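Local coordinates for vinylacetyl-CoA Delta-isomerase (Nitrosopumilus maritimus SCM1, PDB 6VJR), which probably interconverts vinylacetyl-CoA and crotonyl-CoA and, as a 4-hydroxybutyryl-CoA dehydratase, dehydrates 4-hydroxybutyryl-CoA, using FAD and a [4Fe-4S] cluster, at residues A[69-74]-A[141-146]. Sequence-based numbering, arbitrary orientation.
Sequences RFLHIA and LVIGGA. With FAD (flavin-adenine dinucleotide), chain F.
L71 pushes its isobutyl group against the backbone at L141 and the side chain of I143, where the chain leaves helix 125-139 and enters strand 143-146. Both methyls reach the L141 carbonyl oxygen: CD2 of L71 lies 3.4 Å from L141 O. CD1 of L71 sits 3.6 Å from L141 O. With CG anti to its own carbonyl carbon (chi1 -67°), L71 sends this fork across to the second segment. CD2 of L71 also meets CG1 of I143 at 3.9 Å, the two side chains crossing at about a right angle.

That is the tight part. The looser side begins at once: the L141 side chain turns from L71 and packs on H194 and W195, V142 points away from L71, and the ring of F70 turns off toward helices 77-94 and 101-121. The looseness is not an opening to solvent, since every touching residue is buried. M107 of helix 101-121 also packs on L71, and L71 O accepts a hydrogen bond from Q137 NE2.

Farther along, strand 143-146, an edge strand of its four-stranded sheet within this chain, runs to the flavin. There G145 O takes a hydrogen bond from FAD N3 at 3.0 Å, nearly straight at 165°. No hydrogen bond joins the two segments; R100 NH2 gives L141 O a weak one. The contact is therefore van der Waals packing of a 3-10 turn against the lead-in and first residue of strand 143-146, whose G145 carbonyl accepts the flavin N3-H.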
ATOM      1  N   ARG A  69     -30.702  -6.327  21.977  1.00 16.93           N
ATOM      2  CA  ARG A  69     -30.508  -5.526  20.766  1.00 16.64           C
ATOM      3  C   ARG A  69     -30.277  -6.389  19.521  1.00 14.64           C
ATOM      4  O   ARG A  69     -30.651  -5.983  18.436  1.00 14.76           O
ATOM      5  CB  ARG A  69     -29.429  -4.451  20.938  1.00 17.04           C
ATOM      6  CG  ARG A  69     -29.270  -3.543  19.728  1.00 17.27           C
ATOM      7  CD  ARG A  69     -28.363  -2.401  20.048  1.00 16.91           C
ATOM      8  NE  ARG A  69     -28.733  -1.572  21.192  1.00 18.26           N
ATOM      9  CZ  ARG A  69     -29.720  -0.694  21.245  1.00 19.62           C
ATOM     10  NH1 ARG A  69     -29.864   0.024  22.343  1.00 23.19           N
ATOM     11  NH2 ARG A  69     -30.523  -0.475  20.219  1.00 19.78           N
ATOM     12  N   PHE A  70     -29.779  -7.611  19.673  1.00 14.57           N
ATOM     13  CA  PHE A  70     -29.657  -8.511  18.533  1.00 15.70           C
ATOM     14  C   PHE A  70     -30.997  -8.944  17.949  1.00 14.75           C
ATOM     15  O   PHE A  70     -31.044  -9.405  16.810  1.00 14.63           O
ATOM     16  CB  PHE A  70     -28.823  -9.748  18.865  1.00 15.27           C
ATOM     17  CG  PHE A  70     -27.345  -9.457  18.980  1.00 14.86           C
ATOM     18  CD1 PHE A  70     -26.595  -9.219  17.838  1.00 15.81           C
ATOM     19  CD2 PHE A  70     -26.712  -9.392  20.201  1.00 16.34           C
ATOM     20  CE1 PHE A  70     -25.230  -8.991  17.923  1.00 16.18           C
ATOM     21  CE2 PHE A  70     -25.353  -9.152  20.289  1.00 15.67           C
ATOM     22  CZ  PHE A  70     -24.608  -8.980  19.153  1.00 16.37           C
ATOM     23  N   LEU A  71     -32.103  -8.745  18.683  1.00 14.98           N
ATOM     24  CA  LEU A  71     -33.429  -9.142  18.199  1.00 16.48           C
ATOM     25  C   LEU A  71     -34.274  -7.933  17.795  1.00 15.99           C
ATOM     26  O   LEU A  71     -35.478  -8.069  17.510  1.00 18.28           O
ATOM     27  CB  LEU A  71     -34.123  -9.919  19.322  1.00 17.07           C
ATOM     28  CG  LEU A  71     -33.520 -11.280  19.683  1.00 18.65           C
ATOM     29  CD1 LEU A  71     -34.089 -11.820  20.998  1.00 19.10           C
ATOM     30  CD2 LEU A  71     -33.770 -12.225  18.545  1.00 19.31           C
ATOM     31  N   HIS A  72     -33.667  -6.753  17.870  1.00 15.68           N
ATOM     32  CA  HIS A  72     -34.377  -5.504  17.651  1.00 15.01           C
ATOM     33  C   HIS A  72     -34.367  -5.082  16.186  1.00 14.50           C
ATOM     34  O   HIS A  72     -33.326  -5.071  15.544  1.00 14.15           O
ATOM     35  CB  HIS A  72     -33.796  -4.410  18.536  1.00 16.44           C
ATOM     36  CG  HIS A  72     -34.463  -3.098  18.386  1.00 15.60           C
ATOM     37  ND1 HIS A  72     -35.779  -2.879  18.735  1.00 17.38           N
ATOM     38  CD2 HIS A  72     -33.959  -1.892  18.117  1.00 17.28           C
ATOM     39  CE1 HIS A  72     -36.045  -1.580  18.567  1.00 17.93           C
ATOM     40  NE2 HIS A  72     -34.938  -0.957  18.234  1.00 16.74           N
ATOM     41  N   ILE A  73     -35.553  -4.704  15.693  1.00 16.42           N
ATOM     42  CA  ILE A  73     -35.738  -4.178  14.352  1.00 15.06           C
ATOM     43  C   ILE A  73     -35.557  -2.651  14.468  1.00 15.61           C
ATOM     44  O   ILE A  73     -36.282  -1.954  15.172  1.00 16.60           O
ATOM     45  CB  ILE A  73     -37.098  -4.543  13.755  1.00 16.63           C
ATOM     46  CG1 ILE A  73     -37.389  -6.064  13.707  1.00 16.09           C
ATOM     47  CG2 ILE A  73     -37.255  -3.879  12.406  1.00 17.69           C
ATOM     48  CD1 ILE A  73     -36.471  -6.895  12.865  1.00 17.01           C
ATOM     49  N   ALA A  74     -34.482  -2.172  13.840  1.00 15.19           N
ATOM     50  CA  ALA A  74     -34.002  -0.805  14.055  1.00 15.76           C
ATOM     51  C   ALA A  74     -35.049   0.216  13.632  1.00 16.14           C
ATOM     52  O   ALA A  74     -35.563   0.152  12.532  1.00 17.24           O
ATOM     53  CB  ALA A  74     -32.722  -0.601  13.273  1.00 16.69           C
ATOM     54  N   LEU A 141     -34.211 -15.389  22.028  1.00 18.30           N
ATOM     55  CA  LEU A 141     -33.532 -16.500  21.362  1.00 17.06           C
ATOM     56  C   LEU A 141     -32.374 -16.022  20.481  1.00 16.82           C
ATOM     57  O   LEU A 141     -32.254 -14.841  20.156  1.00 18.77           O
ATOM     58  CB  LEU A 141     -34.554 -17.297  20.537  1.00 16.64           C
ATOM     59  CG  LEU A 141     -35.748 -17.800  21.355  1.00 17.72           C
ATOM     60  CD1 LEU A 141     -36.678 -18.667  20.512  1.00 19.35           C
ATOM     61  CD2 LEU A 141     -35.294 -18.544  22.603  1.00 18.48           C
ATOM     62  N   VAL A 142     -31.542 -16.979  20.097  1.00 16.76           N
ATOM     63  CA  VAL A 142     -30.424 -16.786  19.171  1.00 16.26           C
ATOM     64  C   VAL A 142     -30.860 -17.280  17.793  1.00 16.17           C
ATOM     65  O   VAL A 142     -31.331 -18.424  17.650  1.00 16.21           O
ATOM     66  CB  VAL A 142     -29.182 -17.539  19.686  1.00 16.45           C
ATOM     67  CG1 VAL A 142     -28.037 -17.520  18.676  1.00 17.53           C
ATOM     68  CG2 VAL A 142     -28.724 -17.002  21.048  1.00 18.84           C
ATOM     69  N   ILE A 143     -30.681 -16.394  16.794  1.00 17.65           N
ATOM     70  CA  ILE A 143     -31.149 -16.635  15.438  1.00 17.64           C
ATOM     71  C   ILE A 143     -29.939 -16.668  14.504  1.00 18.54           C
ATOM     72  O   ILE A 143     -29.180 -15.712  14.455  1.00 19.47           O
ATOM     73  CB  ILE A 143     -32.099 -15.518  14.990  1.00 18.42           C
ATOM     74  CG1 ILE A 143     -33.187 -15.171  16.035  1.00 20.03           C
ATOM     75  CG2 ILE A 143     -32.681 -15.848  13.608  1.00 18.70           C
ATOM     76  CD1 ILE A 143     -34.080 -16.316  16.434  1.00 22.05           C
ATOM     77  N   GLY A 144     -29.786 -17.765  13.774  1.00 16.02           N
ATOM     78  CA  GLY A 144     -28.819 -17.881  12.700  1.00 16.06           C
ATOM     79  C   GLY A 144     -29.355 -17.290  11.386  1.00 16.17           C
ATOM     80  O   GLY A 144     -30.533 -17.382  11.089  1.00 17.38           O
ATOM     81  N   GLY A 145     -28.426 -16.844  10.522  1.00 15.68           N
ATOM     82  CA  GLY A 145     -28.769 -16.302   9.230  1.00 15.95           C
ATOM     83  C   GLY A 145     -28.090 -17.143   8.190  1.00 15.66           C
ATOM     84  O   GLY A 145     -26.889 -17.013   8.007  1.00 17.46           O
ATOM     85  N   ALA A 146     -28.878 -17.989   7.533  1.00 15.92           N
ATOM     86  CA  ALA A 146     -28.317 -19.006   6.681  1.00 15.73           C
ATOM     87  C   ALA A 146     -28.590 -18.690   5.216  1.00 14.31           C
ATOM     88  O   ALA A 146     -29.553 -19.192   4.619  1.00 14.96           O
ATOM     89  CB  ALA A 146     -28.837 -20.371   7.086  1.00 17.53           C
TER
HETATM   90  PA  FAD F 602     -16.439 -18.202  -3.640  1.00 12.52           P
HETATM   91  O1A FAD F 602     -17.685 -17.606  -4.149  1.00 14.52           O
HETATM   92  O2A FAD F 602     -16.100 -19.567  -4.087  1.00 12.73           O
HETATM   93  O5B FAD F 602     -15.302 -17.110  -3.867  1.00 12.22           O
HETATM   94  C5B FAD F 602     -13.948 -17.474  -4.230  1.00 11.79           C
HETATM   95  C4B FAD F 602     -13.425 -16.452  -5.197  1.00 12.18           C
HETATM   96  O4B FAD F 602     -14.093 -16.610  -6.473  1.00 11.88           O
HETATM   97  C3B FAD F 602     -13.596 -14.971  -4.806  1.00 11.70           C
HETATM   98  O3B FAD F 602     -12.462 -14.211  -5.232  1.00 12.39           O
HETATM   99  C2B FAD F 602     -14.834 -14.551  -5.589  1.00 11.35           C
HETATM  100  O2B FAD F 602     -14.977 -13.165  -5.856  1.00 12.02           O
HETATM  101  C1B FAD F 602     -14.658 -15.368  -6.871  1.00 11.55           C
HETATM  102  N9A FAD F 602     -15.913 -15.673  -7.547  1.00 11.95           N
HETATM  103  C8A FAD F 602     -16.949 -16.494  -7.155  1.00 14.16           C
HETATM  104  N7A FAD F 602     -17.936 -16.584  -8.011  1.00 14.79           N
HETATM  105  C5A FAD F 602     -17.545 -15.743  -9.036  1.00 13.70           C
HETATM  106  C6A FAD F 602     -18.165 -15.395 -10.255  1.00 15.68           C
HETATM  107  N6A FAD F 602     -19.322 -15.924 -10.654  1.00 16.18           N
HETATM  108  N1A FAD F 602     -17.545 -14.478 -11.032  1.00 16.83           N
HETATM  109  C2A FAD F 602     -16.357 -13.992 -10.627  1.00 16.04           C
HETATM  110  N3A FAD F 602     -15.657 -14.267  -9.529  1.00 15.32           N
HETATM  111  C4A FAD F 602     -16.311 -15.155  -8.755  1.00 13.76           C
HETATM  112  N1  FAD F 602     -22.631 -17.134   5.160  1.00 12.63           N
HETATM  113  C2  FAD F 602     -23.880 -17.281   5.714  1.00 13.16           C
HETATM  114  O2  FAD F 602     -24.909 -17.377   5.027  1.00 14.43           O
HETATM  115  N3  FAD F 602     -24.002 -17.253   7.090  1.00 13.52           N
HETATM  116  C4  FAD F 602     -22.986 -17.129   7.994  1.00 12.70           C
HETATM  117  O4  FAD F 602     -23.175 -17.223   9.194  1.00 15.16           O
HETATM  118  C4X FAD F 602     -21.664 -17.076   7.390  1.00 12.87           C
HETATM  119  N5  FAD F 602     -20.602 -16.985   8.197  1.00 13.93           N
HETATM  120  C5X FAD F 602     -19.358 -17.160   7.630  1.00 13.60           C
HETATM  121  C6  FAD F 602     -18.223 -17.309   8.441  1.00 14.24           C
HETATM  122  C7  FAD F 602     -16.965 -17.534   7.904  1.00 14.47           C
HETATM  123  C7M FAD F 602     -15.791 -17.794   8.817  1.00 16.11           C
HETATM  124  C8  FAD F 602     -16.789 -17.465   6.507  1.00 13.55           C
HETATM  125  C8M FAD F 602     -15.420 -17.592   5.904  1.00 14.24           C
HETATM  126  C9  FAD F 602     -17.869 -17.234   5.688  1.00 13.12           C
HETATM  127  C9A FAD F 602     -19.170 -17.112   6.238  1.00 12.51           C
HETATM  128  N10 FAD F 602     -20.302 -17.003   5.431  1.00 13.74           N
HETATM  129  C10 FAD F 602     -21.590 -17.074   5.962  1.00 12.63           C
HETATM  130  C1' FAD F 602     -20.097 -17.237   3.988  1.00 13.86           C
HETATM  131  C2' FAD F 602     -19.606 -16.089   3.141  1.00 13.38           C
HETATM  132  O2' FAD F 602     -20.726 -15.246   2.864  1.00 14.76           O
HETATM  133  C3' FAD F 602     -18.999 -16.626   1.836  1.00 13.30           C
HETATM  134  O3' FAD F 602     -17.785 -17.255   2.199  1.00 12.67           O
HETATM  135  C4' FAD F 602     -18.825 -15.586   0.718  1.00 13.02           C
HETATM  136  O4' FAD F 602     -20.099 -15.193   0.189  1.00 14.00           O
HETATM  137  C5' FAD F 602     -17.962 -16.093  -0.423  1.00 12.04           C
HETATM  138  O5' FAD F 602     -18.531 -17.275  -0.963  1.00 11.78           O
HETATM  139  P   FAD F 602     -17.701 -18.585  -1.087  1.00 12.07           P
HETATM  140  O1P FAD F 602     -17.114 -18.993   0.190  1.00 11.74           O
HETATM  141  O2P FAD F 602     -18.545 -19.547  -1.812  1.00 11.77           O
HETATM  142  O3P FAD F 602     -16.442 -18.248  -2.021  1.00 11.83           O